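Local coordinates for endo-b-1,4-glucanase (PDB 1KS8), which probably hydrolyses internal beta-1,4-glucosidic linkages in cellulose, lichenin and cereal beta-glucans, at residues 197-200 against 201-204; 333-336 against 337-341. All coordinates share one frame; numbering follows the deposited sequence.

Interaction 1 comes first along the chain and is complete before interaction 2 begins. They lie on opposite sides of the chain's centre, each about 19 Å from it; their centres are 35 Å apart, their nearest atoms about 25 Å. Residues 197-204 run off helix 195-198 into the loop leading to helix 212-226, against strands 113-117 and 139-142 of the small three-stranded antiparallel sheet. Interaction 1 is a peripheral turn, the side chains of Asp197 and Ala202 about 11 Å from those of Asp210 and Asp254 respectively, which bind calcium in another structure of the protein. Interaction 2 joins successive turns of a single helix, 324-341, of the (alpha/alpha)6 architecture, away from those sites.

Interaction 1 (197-200 against 201-204); sequences DSIT and DARN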
loop_
_atom_site.group_PDB
_atom_site.type_symbol
_atom_site.label_atom_id
_atom_site.label_comp_id
_atom_site.label_asym_id
_atom_site.label_seq_id
_atom_site.Cartn_x
_atom_site.Cartn_y
_atom_site.Cartn_z
ATOM N N ASP A 197 3.540 -13.296 15.212
ATOM C CA ASP A 197 3.801 -14.301 16.238
ATOM C C ASP A 197 2.498 -14.429 17.031
ATOM O O ASP A 197 2.287 -15.399 17.759
ATOM C CB ASP A 197 4.934 -13.871 17.180
ATOM C CG ASP A 197 6.314 -14.106 16.591
ATOM O OD1 ASP A 197 6.434 -14.880 15.619
ATOM O OD2 ASP A 197 7.287 -13.524 17.115
ATOM N N SER A 198 1.631 -13.429 16.885
ATOM C CA SER A 198 0.334 -13.406 17.558
ATOM C C SER A 198 -0.735 -13.902 16.584
ATOM O O SER A 198 -1.465 -14.849 16.878
ATOM C CB SER A 198 0.014 -11.989 18.035
ATOM O OG SER A 198 0.961 -11.567 19.006
ATOM N N ILE A 199 -0.832 -13.251 15.430
ATOM C CA ILE A 199 -1.773 -13.667 14.396
ATOM C C ILE A 199 -0.913 -14.593 13.544
ATOM O O ILE A 199 -0.356 -14.195 12.518
ATOM C CB ILE A 199 -2.269 -12.459 13.572
ATOM C CG1 ILE A 199 -3.023 -11.492 14.491
ATOM C CG2 ILE A 199 -3.172 -12.932 12.438
ATOM C CD1 ILE A 199 -3.562 -10.249 13.802
ATOM N N THR A 200 -0.790 -15.836 13.997
ATOM C CA THR A 200 0.057 -16.805 13.318
ATOM C C THR A 200 -0.316 -17.151 11.885
ATOM O O THR A 200 0.542 -17.580 11.117
ATOM C CB THR A 200 0.176 -18.111 14.133
ATOM O OG1 THR A 200 -1.121 -18.684 14.326
ATOM C CG2 THR A 200 0.817 -17.831 15.492
ATOM N N ASP A 201 -1.574 -16.969 11.504
ATOM C CA ASP A 201 -1.952 -17.286 10.134
ATOM C C ASP A 201 -1.174 -16.398 9.167
ATOM O O ASP A 201 -0.835 -16.814 8.061
ATOM C CB ASP A 201 -3.451 -17.081 9.916
ATOM C CG ASP A 201 -3.927 -17.664 8.599
ATOM O OD1 ASP A 201 -4.440 -16.909 7.746
ATOM O OD2 ASP A 201 -3.780 -18.891 8.420
ATOM N N ALA A 202 -0.878 -15.177 9.603
ATOM C CA ALA A 202 -0.166 -14.215 8.767
ATOM C C ALA A 202 1.315 -14.509 8.563
ATOM O O ALA A 202 1.941 -13.957 7.658
ATOM C CB ALA A 202 -0.334 -12.810 9.351
ATOM N N ARG A 203 1.870 -15.383 9.392
ATOM C CA ARG A 203 3.288 -15.710 9.309
ATOM C C ARG A 203 3.738 -16.226 7.944
ATOM O O ARG A 203 4.892 -16.046 7.555
ATOM C CB ARG A 203 3.640 -16.723 10.401
ATOM C CG ARG A 203 5.126 -16.992 10.561
ATOM C CD ARG A 203 5.442 -17.296 12.018
ATOM N NE ARG A 203 4.599 -18.364 12.545
ATOM C CZ ARG A 203 4.453 -18.633 13.838
ATOM N NH1 ARG A 203 5.093 -17.907 14.746
ATOM N NH2 ARG A 203 3.663 -19.625 14.224
ATOM N N ASN A 204 2.828 -16.849 7.205
ATOM C CA ASN A 204 3.182 -17.386 5.899
ATOM C C ASN A 204 2.682 -16.565 4.721
ATOM O O ASN A 204 2.742 -17.012 3.575
ATOM C CB ASN A 204 2.681 -18.823 5.788
ATOM C CG ASN A 204 3.295 -19.720 6.837
ATOM O OD1 ASN A 204 4.511 -19.918 6.858
ATOM N ND2 ASN A 204 2.465 -20.256 7.724
HETATM O O HOH W 1 3.799 -17.677 17.839
HETATM O O HOH W 2 1.965 -19.971 11.663
#
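Thr200 and Arg203 run side by side and point the same way, with the methyl CG2 of Thr200 lying over one face of the guanidinium, 3.6 Å from Arg203 NH2. The arginine begins with CG anti to its own nitrogen (chi1 -171°), then bends at chi2 and chi3, which folds the guanidinium back over the threonine. The close packing is on the inner side of the turn. Ile199, the centre of an inverse gamma turn, receives a hydrogen bond from Ala202 N at its O atom, 3.1 Å away, and Ala202 CB sits 3.5 Å from that same Ile199 O. Ile199 CG2 and Ala202 CB meet at 4.2 Å, and one residue further on Arg203 N donates to Thr200 O. These successive bonds form a short 3-10 turn after the gamma turn. The outer side is looser. Asp197 OD1 approaches the guanidinium edge, near its plane, in a salt bridge whose hydrogen bond from Arg203 NH1 is weak: 3.4 Å long, bent to 133°, with the two planar groups turned 56° apart. Water fills in here: one molecule donates to Asp197 O and weakly accepts from Arg203 NH1, while a second donates to Thr200 O and accepts from Arg203 NH2. Behind the turn, Ile199 packs on Tyr140 and Ile142 of strand 139-142, and Asp201 OD1 accepts from Gln116 NE2 of strand 113-117 and from Gly120 N of helix 120-124.

Interaction 2 (333-336 against 337-341); sequences TQID and YALGD
Leu339 lies alongside Ile335 one helical turn back, its CD1 4.1 Å from Ile335 CG2. With Leu339 CG beside its own backbone nitrogen (chi1 -57°), the branch point is set against the preceding turn, 3.2 Å from Ile335 O. Ile335 O also accepts a hydrogen bond from Leu339 N, which lies in the carbonyl plane. On another face Asp336 and Asp341 also run side by side: Asp341 OD2 comes within 3.3 Å of Asp336 CB, and the two OD2 atoms of Asp336 and Asp341 are 4.0 Å apart, with their carboxylate planes 62° apart. If both were ionised they would be expected to repel; at the crystal's pH of 2.5 at least one is probably protonated. The backbone brings the acids together through a pi-type turn: Asp341 N donates to Asp336 O at 2.9 Å and 171°, while Gly340 N bonds to Tyr337 O, giving the bond pattern of a Schellman motif. Gly340 has a positive phi, where a side chain would be jammed against the carbonyl O of Leu339. Further out, Tyr5 OH bonds Asp336 OD1 and Tyr3 OH bonds Asp341 OD1, which anchors one oxygen of each carboxylate. In this (alpha/alpha)6 fold, Ile335 packs on Phe421, Ala424, Leu425 and Leu428 of helix 415-430, and Leu339 on Tyr5 and Val8 of helix 5-18. At Leu339, an alanine in its place would lack CG and both methyls and is likely to leave a gap beside Ile335 CG2 and towards Val8. Tyr337 OH bonds to Asp399 OD1, and its side chain touches Leu304 of helix 303-319.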
loop_
_atom_site.group_PDB
_atom_site.type_symbol
_atom_site.label_atom_id
_atom_site.label_comp_id
_atom_site.label_asym_id
_atom_site.label_seq_id
_atom_site.Cartn_x
_atom_site.Cartn_y
_atom_site.Cartn_z
ATOM N N THR A 333 11.801 7.403 -15.141
ATOM C CA THR A 333 12.133 6.283 -16.018
ATOM C C THR A 333 11.550 4.976 -15.486
ATOM O O THR A 333 11.169 4.100 -16.261
ATOM C CB THR A 333 13.660 6.089 -16.197
ATOM O OG1 THR A 333 14.253 5.695 -14.954
ATOM C CG2 THR A 333 14.309 7.372 -16.696
ATOM N N GLN A 334 11.478 4.844 -14.166
ATOM C CA GLN A 334 10.944 3.626 -13.571
ATOM C C GLN A 334 9.438 3.550 -13.769
ATOM O O GLN A 334 8.905 2.504 -14.143
ATOM C CB GLN A 334 11.307 3.566 -12.087
ATOM C CG GLN A 334 12.812 3.560 -11.861
ATOM C CD GLN A 334 13.498 2.414 -12.586
ATOM O OE1 GLN A 334 13.316 1.251 -12.239
ATOM N NE2 GLN A 334 14.282 2.742 -13.608
ATOM N N ILE A 335 8.750 4.660 -13.523
ATOM C CA ILE A 335 7.311 4.693 -13.722
ATOM C C ILE A 335 7.032 4.482 -15.212
ATOM O O ILE A 335 6.139 3.722 -15.584
ATOM C CB ILE A 335 6.714 6.041 -13.260
ATOM C CG1 ILE A 335 6.952 6.225 -11.755
ATOM C CG2 ILE A 335 5.227 6.100 -13.584
ATOM C CD1 ILE A 335 6.393 5.107 -10.884
ATOM N N ASP A 336 7.813 5.140 -16.066
ATOM C CA ASP A 336 7.625 5.000 -17.506
ATOM C C ASP A 336 7.863 3.574 -17.993
ATOM O O ASP A 336 7.262 3.147 -18.981
ATOM C CB ASP A 336 8.525 5.979 -18.262
ATOM C CG ASP A 336 8.025 7.408 -18.176
ATOM O OD1 ASP A 336 6.920 7.619 -17.631
ATOM O OD2 ASP A 336 8.730 8.323 -18.655
ATOM N N TYR A 337 8.741 2.835 -17.322
ATOM C CA TYR A 337 8.964 1.456 -17.725
ATOM C C TYR A 337 7.664 0.698 -17.465
ATOM O O TYR A 337 7.197 -0.058 -18.315
ATOM C CB TYR A 337 10.114 0.818 -16.937
ATOM C CG TYR A 337 10.380 -0.618 -17.338
ATOM C CD1 TYR A 337 9.511 -1.641 -16.957
ATOM C CD2 TYR A 337 11.480 -0.949 -18.134
ATOM C CE1 TYR A 337 9.727 -2.956 -17.357
ATOM C CE2 TYR A 337 11.704 -2.263 -18.541
ATOM C CZ TYR A 337 10.822 -3.261 -18.150
ATOM O OH TYR A 337 11.025 -4.561 -18.553
ATOM N N ALA A 338 7.073 0.914 -16.293
ATOM C CA ALA A 338 5.826 0.242 -15.949
ATOM C C ALA A 338 4.712 0.595 -16.927
ATOM O O ALA A 338 3.843 -0.229 -17.214
ATOM C CB ALA A 338 5.402 0.614 -14.530
ATOM N N LEU A 339 4.739 1.822 -17.441
ATOM C CA LEU A 339 3.710 2.273 -18.370
ATOM C C LEU A 339 3.914 1.817 -19.809
ATOM O O LEU A 339 2.996 1.924 -20.621
ATOM C CB LEU A 339 3.588 3.800 -18.325
ATOM C CG LEU A 339 3.289 4.403 -16.948
ATOM C CD1 LEU A 339 3.095 5.908 -17.082
ATOM C CD2 LEU A 339 2.046 3.757 -16.354
ATOM N N GLY A 340 5.106 1.322 -20.138
ATOM C CA GLY A 340 5.325 0.845 -21.493
ATOM C C GLY A 340 6.663 1.068 -22.175
ATOM O O GLY A 340 6.873 0.542 -23.264
ATOM N N ASP A 341 7.577 1.815 -21.565
ATOM C CA ASP A 341 8.862 2.065 -22.213
ATOM C C ASP A 341 9.713 0.822 -22.465
ATOM O O ASP A 341 10.658 0.862 -23.255
ATOM C CB ASP A 341 9.661 3.102 -21.421
ATOM C CG ASP A 341 9.218 4.522 -21.718
ATOM O OD1 ASP A 341 8.198 4.693 -22.420
ATOM O OD2 ASP A 341 9.890 5.469 -21.257
#